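Local coordinates for devB protein (Vibrio cholerae O1 biovar eltor str. N16961, PDB 1Y89), which is probably a 6-phosphogluconolactonase, hydrolysing 6-phosphogluconolactone to 6-phosphogluconate in the pentose phosphate pathway, at residues M21-S25 / D56-L62; W66-V72 / Q171-K176; A112-A116 / L160-A164; V131-L137 / A184-L190. All coordinates share one frame; numbering follows the deposited sequence.

In the fold
Contacts 2, 3 and 4 lie on the mixed sheet of this Rossmann-like fold. Contact 4 pairs two of its central parallel strands, contact 2 an antiparallel pair nearer one end, and contact 3 lays helix 108-122 on 161-165, the outermost strand there within this chain. Contacts 2 and 3 are close, with centres about 9 Å apart, and share the boundary between strands 161-165 and 172-176. Contact 1 packs residues 21-25 of helix 10-25 against the loop before strand 62-70; it meets contact 4, about 16 Å away between centres, where Tyr24 reaches Arg186 and Trp134. Contact 2 binds a phosphate ion at the edges of the Arg70 and Arg173 guanidinium groups, consistent with a pocket for a phosphorylated substrate.

Contact 1. Residues M21-S25 / D56-L62; sequences MLAYS and DIQWKNL. With PE5 (3,6,9,12,15,18,21,24-octaoxahexacosan-1-ol), chain F.
Met21, Ile57 and Leu62 form the apolar centre where residues 21-25 of helix 10-25 meet the loop leading into strand 62-70. Met21, a selenomethionine, presents CG to both partners, with Leu62 CD1 at 3.7 Å from Met21 CG and Ile57 CD1 a little farther off. The other Leu62 branch, CD2, lies against the backbone of Ser25. Leu22 extends the packing toward helix 53-56: its CG stands anti to the backbone N (chi1 -179°), which carries CD1 alongside Ile57 CG1 at 3.8 Å and over the carbonyl of Asp56.

Ser25 marks the change to polar contacts. Its hydroxyl gives its proton to Leu22 O (OG to O 2.7 Å) and accepts the backbone N-H of Gln58, with Gln58 N to Ser25 OG 2.9 Å. Farther out, the Asn61 amide donates to Ser25 O, ND2 to O 2.8 Å, in an almost straight bond (173°) lying in the amide plane. Gln58, the centre of an inverse gamma turn, folds its own side chain back so that NE2 reaches Asp56 O. On the far side of the helix a polyether fragment lies over one face of the Tyr24 ring, whose hydroxyl bonds to Arg186.

One serine thus serves both segments: its hydroxyl and carbonyl take the Gln58 and Asn61 N-H groups, fixing the turn against the helix beside the apolar packing of Met21, Ile57 and Leu62.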
# COMPACT_ATOMS: atom_id res chain seq x y z
N MSE A 21 -6.69 6.77 -10.22
CA MSE A 21 -6.87 7.81 -11.24
C MSE A 21 -8.23 8.51 -11.07
O MSE A 21 -8.33 9.74 -11.11
CB MSE A 21 -6.75 7.19 -12.64
CG MSE A 21 -6.47 8.15 -13.75
SE MSE A 21 -4.56 8.67 -13.64
CE MSE A 21 -3.73 7.25 -14.45
N LEU A 22 -9.28 7.71 -10.91
CA LEU A 22 -10.61 8.24 -10.59
C LEU A 22 -10.59 9.14 -9.33
O LEU A 22 -11.08 10.29 -9.36
CB LEU A 22 -11.60 7.07 -10.39
CG LEU A 22 -13.06 7.42 -10.07
CD1 LEU A 22 -13.63 8.39 -11.09
CD2 LEU A 22 -13.95 6.17 -10.00
N ALA A 23 -10.05 8.62 -8.23
CA ALA A 23 -10.05 9.38 -6.97
C ALA A 23 -9.25 10.68 -7.10
O ALA A 23 -9.68 11.74 -6.63
CB ALA A 23 -9.45 8.51 -5.81
N TYR A 24 -8.09 10.61 -7.74
CA TYR A 24 -7.32 11.82 -8.02
C TYR A 24 -8.17 12.86 -8.75
O TYR A 24 -8.13 14.04 -8.40
CB TYR A 24 -6.09 11.52 -8.88
CG TYR A 24 -4.87 11.03 -8.10
CD1 TYR A 24 -4.28 11.83 -7.10
CD2 TYR A 24 -4.26 9.80 -8.42
CE1 TYR A 24 -3.12 11.40 -6.41
CE2 TYR A 24 -3.11 9.36 -7.73
CZ TYR A 24 -2.55 10.16 -6.73
OH TYR A 24 -1.42 9.74 -6.06
N SER A 25 -8.94 12.41 -9.75
CA SER A 25 -9.73 13.35 -10.59
C SER A 25 -10.87 14.05 -9.84
O SER A 25 -11.41 15.05 -10.30
CB SER A 25 -10.32 12.63 -11.81
OG SER A 25 -11.47 11.86 -11.48
N ASP A 56 -16.73 8.54 -15.75
CA ASP A 56 -16.70 8.98 -14.35
C ASP A 56 -15.43 9.76 -14.00
O ASP A 56 -15.45 10.59 -13.09
CB ASP A 56 -16.83 7.78 -13.41
CG ASP A 56 -18.22 7.13 -13.46
OD1 ASP A 56 -19.10 7.63 -14.18
OD2 ASP A 56 -18.39 6.12 -12.78
N ILE A 57 -14.33 9.45 -14.67
CA ILE A 57 -13.09 10.17 -14.36
C ILE A 57 -13.25 11.63 -14.81
O ILE A 57 -13.69 11.90 -15.93
CB ILE A 57 -11.85 9.51 -15.01
CG1 ILE A 57 -11.63 8.14 -14.35
CG2 ILE A 57 -10.60 10.46 -14.88
CD1 ILE A 57 -10.36 7.39 -14.84
N GLN A 58 -12.93 12.56 -13.92
CA GLN A 58 -13.05 13.97 -14.29
C GLN A 58 -11.79 14.40 -14.99
O GLN A 58 -10.89 14.99 -14.37
CB GLN A 58 -13.36 14.81 -13.03
CG GLN A 58 -14.65 14.30 -12.33
CD GLN A 58 -15.92 14.39 -13.20
OE1 GLN A 58 -16.31 15.49 -13.64
NE2 GLN A 58 -16.57 13.23 -13.44
N TRP A 59 -11.71 14.08 -16.28
CA TRP A 59 -10.48 14.31 -17.09
C TRP A 59 -10.00 15.74 -17.07
O TRP A 59 -8.80 15.99 -17.24
CB TRP A 59 -10.71 13.87 -18.55
CG TRP A 59 -11.08 12.41 -18.64
CD1 TRP A 59 -12.33 11.90 -18.89
CD2 TRP A 59 -10.22 11.29 -18.40
NE1 TRP A 59 -12.28 10.52 -18.85
CE2 TRP A 59 -10.99 10.13 -18.57
CE3 TRP A 59 -8.85 11.16 -18.11
CZ2 TRP A 59 -10.45 8.85 -18.42
CZ3 TRP A 59 -8.31 9.88 -17.97
CH2 TRP A 59 -9.11 8.75 -18.13
N LYS A 60 -10.93 16.69 -16.88
CA LYS A 60 -10.58 18.11 -16.83
C LYS A 60 -9.60 18.48 -15.70
O LYS A 60 -8.89 19.49 -15.80
CB LYS A 60 -11.85 18.99 -16.74
CG LYS A 60 -12.56 18.87 -15.41
CD LYS A 60 -13.94 19.57 -15.38
CE LYS A 60 -14.74 19.20 -14.10
NZ LYS A 60 -16.01 20.05 -13.99
N ASN A 61 -9.57 17.67 -14.64
CA ASN A 61 -8.66 17.85 -13.49
C ASN A 61 -7.31 17.12 -13.59
O ASN A 61 -6.38 17.36 -12.81
CB ASN A 61 -9.37 17.42 -12.19
CG ASN A 61 -10.53 18.30 -11.87
OD1 ASN A 61 -10.51 19.50 -12.20
ND2 ASN A 61 -11.56 17.74 -11.21
N LEU A 62 -7.18 16.23 -14.57
CA LEU A 62 -5.94 15.45 -14.73
C LEU A 62 -5.07 16.04 -15.82
O LEU A 62 -5.57 16.47 -16.84
CB LEU A 62 -6.25 13.96 -15.06
CG LEU A 62 -7.13 13.16 -14.10
CD1 LEU A 62 -7.18 11.68 -14.48
CD2 LEU A 62 -6.65 13.30 -12.66
O1 PE5 F . -8.22 11.32 -2.39
C1 PE5 F . -6.95 11.35 -3.06
C2 PE5 F . -6.95 10.40 -4.25
O2 PE5 F . -5.71 9.71 -4.34
C3 PE5 F . -5.81 8.32 -4.60
C4 PE5 F . -4.43 7.74 -4.42
O3 PE5 F . -4.27 7.23 -3.10

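Contact 2. Residues W66-V72 / Q171-K176; sequences WGDERCV and QLRVSK. With PO4 (phosphate ion), chain C.
An antiparallel strand pair, 68-70 with 172-176, carries a two-arginine phosphate site on the face bearing Asp68, Arg70, Arg173 and Ser175. Arg70 and Arg173, a non-hydrogen-bonded pair, lie side by side, and a phosphate ion sits at the edge of both guanidinium groups. Arg173 meets it with two nearly straight bonds, NH1 to phosphate O1 (2.9 Å, 175°) and NH2 to phosphate O4 (2.8 Å). Arg70 NH2 adds a bond to phosphate O3 of 3.1 Å, while Arg70 NH1 donates to Glu78 O. Gln171 OE1 fixes the rotation of Arg173 by accepting from both NE (2.8 Å, Arg173 NE to Gln171 OE1) and NH2 in the guanidinium plane. The same amide packs against Arg70 CG. His144 NE2 also hydrogen-bonds the ion, which probably comes from the crystallisation liquor; the site is consistent with one for the phosphate of a sugar-phosphate substrate.

Backbone bonds join Glu69 and Val174 in both directions, N to O 3.0 Å each way, and Cys71 N to Leu172 O. Lys176 N donates to Gly67 O at 2.8 Å. Just past the strand, Cys71 SG touches Val174 CG2 at 4.0 Å.

Strand 161-165 flanks 172-176 on its other edge, while Gly67 pairs with Leu35 of strand 31-35. Helix 108-122 packs on Val174 and Lys176 through Phe115 and on Cys71 and Leu172 through Pro108; Asn80 N, starting helix 80-89, donates to Glu69 OE1.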
# COMPACT_ATOMS: atom_id res chain seq x y z
N TRP A 66 4.75 12.80 -19.87
CA TRP A 66 5.51 11.58 -20.12
C TRP A 66 6.83 11.55 -19.38
O TRP A 66 7.56 12.57 -19.40
CB TRP A 66 5.70 11.35 -21.64
CG TRP A 66 4.45 10.68 -22.16
CD1 TRP A 66 4.26 9.33 -22.37
CD2 TRP A 66 3.21 11.31 -22.44
NE1 TRP A 66 2.97 9.11 -22.76
CE2 TRP A 66 2.30 10.31 -22.80
CE3 TRP A 66 2.77 12.66 -22.39
CZ2 TRP A 66 0.96 10.59 -23.17
CZ3 TRP A 66 1.44 12.94 -22.74
CH2 TRP A 66 0.55 11.91 -23.10
N GLY A 67 7.13 10.42 -18.71
CA GLY A 67 8.46 10.29 -18.08
C GLY A 67 9.55 10.20 -19.17
O GLY A 67 10.70 10.57 -18.97
N ASP A 68 9.18 9.67 -20.33
CA ASP A 68 10.07 9.69 -21.49
C ASP A 68 9.23 9.51 -22.76
O ASP A 68 8.07 9.04 -22.69
CB ASP A 68 11.21 8.60 -21.39
CG ASP A 68 10.70 7.16 -21.50
OD1 ASP A 68 9.68 6.81 -20.85
OD2 ASP A 68 11.36 6.36 -22.20
N GLU A 69 9.85 9.85 -23.88
CA GLU A 69 9.22 9.76 -25.19
C GLU A 69 10.31 9.45 -26.21
O GLU A 69 11.43 9.96 -26.08
CB GLU A 69 8.52 11.06 -25.57
CG GLU A 69 7.78 11.04 -26.93
CD GLU A 69 6.75 9.92 -27.01
OE1 GLU A 69 7.13 8.77 -27.39
OE2 GLU A 69 5.58 10.19 -26.68
N ARG A 70 9.96 8.61 -27.19
CA ARG A 70 10.82 8.28 -28.30
C ARG A 70 10.78 9.43 -29.31
O ARG A 70 9.72 10.03 -29.57
CB ARG A 70 10.39 6.97 -28.97
CG ARG A 70 10.63 5.71 -28.09
CD ARG A 70 9.63 5.56 -26.94
NE ARG A 70 9.74 4.23 -26.30
CZ ARG A 70 9.23 3.10 -26.80
NH1 ARG A 70 8.53 3.10 -27.94
NH2 ARG A 70 9.40 1.95 -26.13
N CYS A 71 11.94 9.78 -29.85
CA CYS A 71 12.02 10.94 -30.73
C CYS A 71 11.53 10.56 -32.10
O CYS A 71 12.31 10.57 -33.08
CB CYS A 71 13.45 11.53 -30.74
SG CYS A 71 13.79 12.26 -29.14
N VAL A 72 10.24 10.24 -32.17
CA VAL A 72 9.56 9.87 -33.42
C VAL A 72 8.27 10.66 -33.49
O VAL A 72 7.78 11.17 -32.46
CB VAL A 72 9.25 8.33 -33.51
CG1 VAL A 72 10.55 7.46 -33.65
CG2 VAL A 72 8.33 7.83 -32.34
N GLN A 171 18.43 4.75 -30.65
CA GLN A 171 17.22 5.54 -30.82
C GLN A 171 17.22 6.64 -29.76
O GLN A 171 17.43 6.37 -28.57
CB GLN A 171 15.98 4.66 -30.63
CG GLN A 171 14.65 5.45 -30.74
CD GLN A 171 13.50 4.67 -30.17
OE1 GLN A 171 13.52 4.23 -29.00
NE2 GLN A 171 12.50 4.42 -31.02
N LEU A 172 16.98 7.88 -30.18
CA LEU A 172 16.93 9.01 -29.26
C LEU A 172 15.62 9.12 -28.51
O LEU A 172 14.56 8.86 -29.08
CB LEU A 172 17.19 10.33 -30.02
CG LEU A 172 18.59 10.41 -30.64
CD1 LEU A 172 18.67 11.67 -31.46
CD2 LEU A 172 19.69 10.34 -29.55
N ARG A 173 15.71 9.49 -27.22
CA ARG A 173 14.54 9.77 -26.37
C ARG A 173 14.76 11.07 -25.63
O ARG A 173 15.91 11.43 -25.34
CB ARG A 173 14.40 8.69 -25.28
CG ARG A 173 13.84 7.34 -25.80
CD ARG A 173 14.92 6.33 -25.96
NE ARG A 173 14.34 5.08 -26.47
CZ ARG A 173 13.76 4.14 -25.71
NH1 ARG A 173 13.72 4.27 -24.39
NH2 ARG A 173 13.24 3.05 -26.27
N VAL A 174 13.66 11.73 -25.27
CA VAL A 174 13.68 12.82 -24.27
C VAL A 174 13.15 12.21 -22.98
O VAL A 174 12.13 11.52 -22.99
CB VAL A 174 12.81 14.01 -24.73
CG1 VAL A 174 12.65 15.05 -23.60
CG2 VAL A 174 13.42 14.63 -26.00
N SER A 175 13.88 12.40 -21.88
CA SER A 175 13.52 11.79 -20.62
C SER A 175 13.46 12.80 -19.50
O SER A 175 14.24 13.76 -19.50
CB SER A 175 14.54 10.72 -20.25
OG SER A 175 14.13 9.96 -19.11
N LYS A 176 12.58 12.58 -18.53
CA LYS A 176 12.77 13.21 -17.22
C LYS A 176 14.13 12.80 -16.68
O LYS A 176 14.60 11.69 -16.98
CB LYS A 176 11.71 12.71 -16.23
CG LYS A 176 10.33 13.33 -16.44
CD LYS A 176 9.40 12.94 -15.25
CE LYS A 176 8.01 13.62 -15.29
NZ LYS A 176 7.20 13.43 -16.53
P PO4 C . 11.74 1.13 -23.32
O1 PO4 C . 12.58 2.21 -22.65
O2 PO4 C . 11.96 -0.14 -22.58
O3 PO4 C . 10.34 1.62 -23.24
O4 PO4 C . 12.22 0.98 -24.71

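Contact 3. Residues A112-A116 / L160-A164; sequences AERFA and LSVVA
Ser161, Ala112 and Ala116 form the heart of a helix-on-sheet packing in which helix 108-122 packs along strand 161-165, the outermost strand of the Rossmann-like sheet within this chain, running nearly antiparallel to it. The axes of the two short segments lie at 155° and approach to 7.7 Å. Such closeness rests on small residues: the methyl groups of Ala112 and Ala116, one helical turn apart, both point at the strand and both pack on Ser161 OG, with Ala112 CB at 3.5 Å from that oxygen.

Ala112 CB also touches Val163 CG2 at 4.0 Å, and Ala116 CB meets Leu160 CB, while the Leu160 branch CD1 reaches the carbonyl of Ala116. Phe115 brings its ring atom CD2 to Ser161 CB at 3.6 Å, and the same ring packs on Val174 and Lys176 of strand 172-176.

A single polar bond crosses the contact. Ser161 OG lies between its own backbone N and carbonyl carbon (chi1 60°), which aims the hydroxyl at the helix, and it donates to Ala112 O. That carbonyl already accepts the helical N-H of Ala116, and the two donors come from opposite faces of its plane, with Ser161 OG 2.6 Å from Ala112 O.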
# COMPACT_ATOMS: atom_id res chain seq x y z
N ALA A 112 13.92 18.79 -25.30
CA ALA A 112 14.17 18.58 -23.86
C ALA A 112 14.06 19.89 -23.06
O ALA A 112 13.47 19.90 -21.96
CB ALA A 112 15.55 17.93 -23.62
N GLU A 113 14.65 20.99 -23.59
CA GLU A 113 14.56 22.29 -22.91
C GLU A 113 13.13 22.84 -22.87
O GLU A 113 12.71 23.37 -21.84
CB GLU A 113 15.50 23.32 -23.55
CG GLU A 113 16.95 22.86 -23.46
CD GLU A 113 17.93 23.73 -24.23
OE1 GLU A 113 17.57 24.86 -24.67
OE2 GLU A 113 19.08 23.27 -24.37
N ARG A 114 12.40 22.76 -23.98
CA ARG A 114 10.96 23.15 -24.00
C ARG A 114 10.14 22.37 -22.96
O ARG A 114 9.35 22.93 -22.19
CB ARG A 114 10.35 22.94 -25.39
CG ARG A 114 8.98 23.63 -25.57
CD ARG A 114 8.05 22.86 -26.54
NE ARG A 114 7.85 21.47 -26.14
CZ ARG A 114 7.02 21.09 -25.16
NH1 ARG A 114 6.27 22.00 -24.50
NH2 ARG A 114 6.93 19.80 -24.83
N PHE A 115 10.32 21.06 -22.97
CA PHE A 115 9.64 20.16 -22.03
C PHE A 115 9.94 20.58 -20.58
O PHE A 115 9.03 20.74 -19.77
CB PHE A 115 10.07 18.70 -22.37
CG PHE A 115 9.74 17.65 -21.32
CD1 PHE A 115 8.46 17.52 -20.79
CD2 PHE A 115 10.71 16.71 -20.96
CE1 PHE A 115 8.18 16.50 -19.86
CE2 PHE A 115 10.42 15.70 -20.02
CZ PHE A 115 9.16 15.60 -19.49
N ALA A 116 11.23 20.82 -20.28
CA ALA A 116 11.63 21.25 -18.95
C ALA A 116 10.93 22.55 -18.52
O ALA A 116 10.43 22.66 -17.39
CB ALA A 116 13.17 21.43 -18.89
N LEU A 160 15.95 19.27 -15.64
CA LEU A 160 14.70 18.53 -15.45
C LEU A 160 14.48 17.46 -16.51
O LEU A 160 13.65 16.55 -16.34
CB LEU A 160 13.49 19.48 -15.38
CG LEU A 160 13.61 20.65 -14.39
CD1 LEU A 160 12.38 21.54 -14.49
CD2 LEU A 160 13.82 20.13 -12.96
N SER A 161 15.21 17.55 -17.62
CA SER A 161 15.04 16.56 -18.70
C SER A 161 16.39 16.37 -19.34
O SER A 161 17.31 17.16 -19.10
CB SER A 161 14.07 17.09 -19.75
OG SER A 161 14.62 18.30 -20.28
N VAL A 162 16.49 15.34 -20.17
CA VAL A 162 17.76 15.00 -20.78
C VAL A 162 17.47 14.29 -22.09
O VAL A 162 16.45 13.58 -22.20
CB VAL A 162 18.64 14.12 -19.80
CG1 VAL A 162 17.97 12.76 -19.46
CG2 VAL A 162 20.10 13.96 -20.32
N VAL A 163 18.36 14.45 -23.08
CA VAL A 163 18.31 13.60 -24.27
C VAL A 163 19.12 12.34 -24.00
O VAL A 163 20.25 12.43 -23.55
CB VAL A 163 18.80 14.32 -25.56
CG1 VAL A 163 18.81 13.35 -26.80
CG2 VAL A 163 17.94 15.55 -25.83
N ALA A 164 18.53 11.17 -24.26
CA ALA A 164 19.18 9.90 -24.01
C ALA A 164 19.17 9.05 -25.28
O ALA A 164 18.29 9.20 -26.11
CB ALA A 164 18.45 9.15 -22.88

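Contact 4. Residues V131-L137 / A184-L190; sequences VFDWILL and AKRISYL
Arg186 lies along the indole of Trp134 from its first methylene to its guanidinium. CB rests on the carbonyl oxygen of Asp133, CB to O 3.5 Å. The chain then runs fully extended from CG, itself anti to the backbone N (chi1 176°), which keeps CG to the guanidinium over one face of the indole. CG meets Trp134 CD1, and CD sits over the five-membered ring in a CH-pi contact, 3.5 Å from Trp134 CD1. NE passes above NE1 without bonding, since both are donors, and the guanidinium lies flat on the indole, planes 12° apart, in an off-centre cation-pi stack with CZ 3.6 Å from Trp134 CE2. Its nitrogens are held by Asp20, Tyr24 and Glu226.

The pair bridges neighbouring parallel strands 134-137 and 186-190 on one face of the Rossmann-like sheet. On the opposite face of the indole lies Leu136 CD2, while Trp134 NE1 donates in its own ring plane to Ser188 OG at 2.8 Å, a hydroxyl also hydrogen-bonded to Glu226 OE1.

On the other side of the sheet Leu137 CD1 packs on Tyr189 CE1 at 3.5 Å. Before the strands, Lys185 NZ forms a salt bridge to Asp133 OD1 at 2.9 Å, and Asp133 OD2 accepts from His32 N.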
# COMPACT_ATOMS: atom_id res chain seq x y z
N VAL A 131 6.86 19.32 -8.85
CA VAL A 131 6.52 18.20 -7.98
C VAL A 131 5.31 17.44 -8.59
O VAL A 131 4.17 17.90 -8.56
CB VAL A 131 6.23 18.70 -6.55
CG1 VAL A 131 5.69 17.53 -5.65
CG2 VAL A 131 7.51 19.37 -5.95
N PHE A 132 5.58 16.29 -9.21
CA PHE A 132 4.50 15.48 -9.75
C PHE A 132 3.70 14.87 -8.62
O PHE A 132 4.24 14.48 -7.57
CB PHE A 132 5.04 14.40 -10.70
CG PHE A 132 5.24 14.92 -12.11
CD1 PHE A 132 6.36 15.69 -12.43
CD2 PHE A 132 4.26 14.70 -13.08
CE1 PHE A 132 6.53 16.23 -13.71
CE2 PHE A 132 4.40 15.23 -14.38
CZ PHE A 132 5.52 15.97 -14.71
N ASP A 133 2.40 14.81 -8.85
CA ASP A 133 1.52 14.08 -7.93
C ASP A 133 1.76 12.59 -8.03
O ASP A 133 1.69 11.88 -7.02
CB ASP A 133 0.05 14.41 -8.20
CG ASP A 133 -0.28 15.85 -7.90
OD1 ASP A 133 -0.48 16.18 -6.71
OD2 ASP A 133 -0.31 16.66 -8.85
N TRP A 134 2.07 12.12 -9.24
CA TRP A 134 2.18 10.68 -9.47
C TRP A 134 2.97 10.41 -10.73
O TRP A 134 2.67 10.98 -11.81
CB TRP A 134 0.78 10.07 -9.64
CG TRP A 134 0.73 8.55 -9.49
CD1 TRP A 134 1.71 7.71 -9.00
CD2 TRP A 134 -0.39 7.72 -9.79
NE1 TRP A 134 1.26 6.41 -8.99
CE2 TRP A 134 -0.04 6.38 -9.46
CE3 TRP A 134 -1.68 7.97 -10.33
CZ2 TRP A 134 -0.94 5.29 -9.62
CZ3 TRP A 134 -2.57 6.89 -10.49
CH2 TRP A 134 -2.19 5.57 -10.13
N ILE A 135 3.98 9.56 -10.62
CA ILE A 135 4.75 9.16 -11.79
C ILE A 135 4.65 7.65 -11.87
O ILE A 135 5.04 6.94 -10.91
CB ILE A 135 6.24 9.63 -11.69
CG1 ILE A 135 6.32 11.17 -11.51
CG2 ILE A 135 7.05 9.17 -12.93
CD1 ILE A 135 7.77 11.73 -11.45
N LEU A 136 4.16 7.17 -13.01
CA LEU A 136 4.10 5.72 -13.30
C LEU A 136 5.37 5.37 -14.06
O LEU A 136 5.71 6.06 -15.08
CB LEU A 136 2.90 5.39 -14.21
CG LEU A 136 1.51 5.77 -13.63
CD1 LEU A 136 0.40 5.14 -14.55
CD2 LEU A 136 1.37 5.25 -12.25
N LEU A 137 6.08 4.34 -13.60
CA LEU A 137 7.39 4.00 -14.16
C LEU A 137 7.43 2.55 -14.55
O LEU A 137 6.71 1.72 -13.97
CB LEU A 137 8.52 4.28 -13.13
CG LEU A 137 8.67 5.77 -12.82
CD1 LEU A 137 9.60 5.92 -11.59
CD2 LEU A 137 9.28 6.52 -14.06
N ALA A 184 9.02 13.86 -6.85
CA ALA A 184 7.58 13.56 -6.96
C ALA A 184 6.96 13.11 -5.63
O ALA A 184 7.66 12.57 -4.75
CB ALA A 184 7.34 12.52 -8.05
N LYS A 185 5.66 13.34 -5.47
CA LYS A 185 4.98 12.91 -4.24
C LYS A 185 4.89 11.38 -4.16
O LYS A 185 4.84 10.80 -3.06
CB LYS A 185 3.59 13.51 -4.16
CG LYS A 185 3.62 15.04 -4.00
CD LYS A 185 2.21 15.58 -4.11
CE LYS A 185 2.17 17.15 -4.24
NZ LYS A 185 0.76 17.66 -4.56
N ARG A 186 4.86 10.75 -5.33
CA ARG A 186 4.55 9.33 -5.44
C ARG A 186 5.08 8.82 -6.75
O ARG A 186 4.78 9.40 -7.81
CB ARG A 186 3.03 9.12 -5.35
CG ARG A 186 2.59 7.64 -5.55
CD ARG A 186 1.07 7.57 -5.57
NE ARG A 186 0.60 6.18 -5.69
CZ ARG A 186 -0.64 5.82 -5.96
NH1 ARG A 186 -1.59 6.75 -6.15
NH2 ARG A 186 -0.93 4.52 -6.06
N ILE A 187 5.91 7.77 -6.72
CA ILE A 187 6.33 7.13 -7.96
C ILE A 187 6.05 5.65 -7.79
O ILE A 187 6.16 5.11 -6.69
CB ILE A 187 7.85 7.40 -8.33
CG1 ILE A 187 8.79 6.62 -7.39
CG2 ILE A 187 8.18 8.95 -8.26
CD1 ILE A 187 10.35 6.79 -7.73
N SER A 188 5.66 5.01 -8.89
CA SER A 188 5.16 3.64 -8.82
C SER A 188 5.75 2.87 -9.96
O SER A 188 5.42 3.13 -11.11
CB SER A 188 3.61 3.58 -8.93
OG SER A 188 2.97 4.46 -8.00
N TYR A 189 6.63 1.92 -9.62
CA TYR A 189 7.23 1.03 -10.61
C TYR A 189 6.28 -0.12 -10.88
O TYR A 189 5.90 -0.83 -9.95
CB TYR A 189 8.55 0.47 -10.09
CG TYR A 189 9.64 1.51 -9.95
CD1 TYR A 189 10.32 1.97 -11.09
CD2 TYR A 189 10.03 2.00 -8.68
CE1 TYR A 189 11.33 2.91 -11.00
CE2 TYR A 189 11.05 2.97 -8.56
CZ TYR A 189 11.71 3.40 -9.73
OH TYR A 189 12.72 4.33 -9.68
N LEU A 190 5.85 -0.26 -12.14
CA LEU A 190 4.80 -1.20 -12.51
C LEU A 190 5.54 -2.34 -13.21
O LEU A 190 6.03 -2.19 -14.33
CB LEU A 190 3.77 -0.56 -13.45
CG LEU A 190 3.18 0.78 -12.97
CD1 LEU A 190 2.13 1.30 -14.01
CD2 LEU A 190 2.57 0.64 -11.53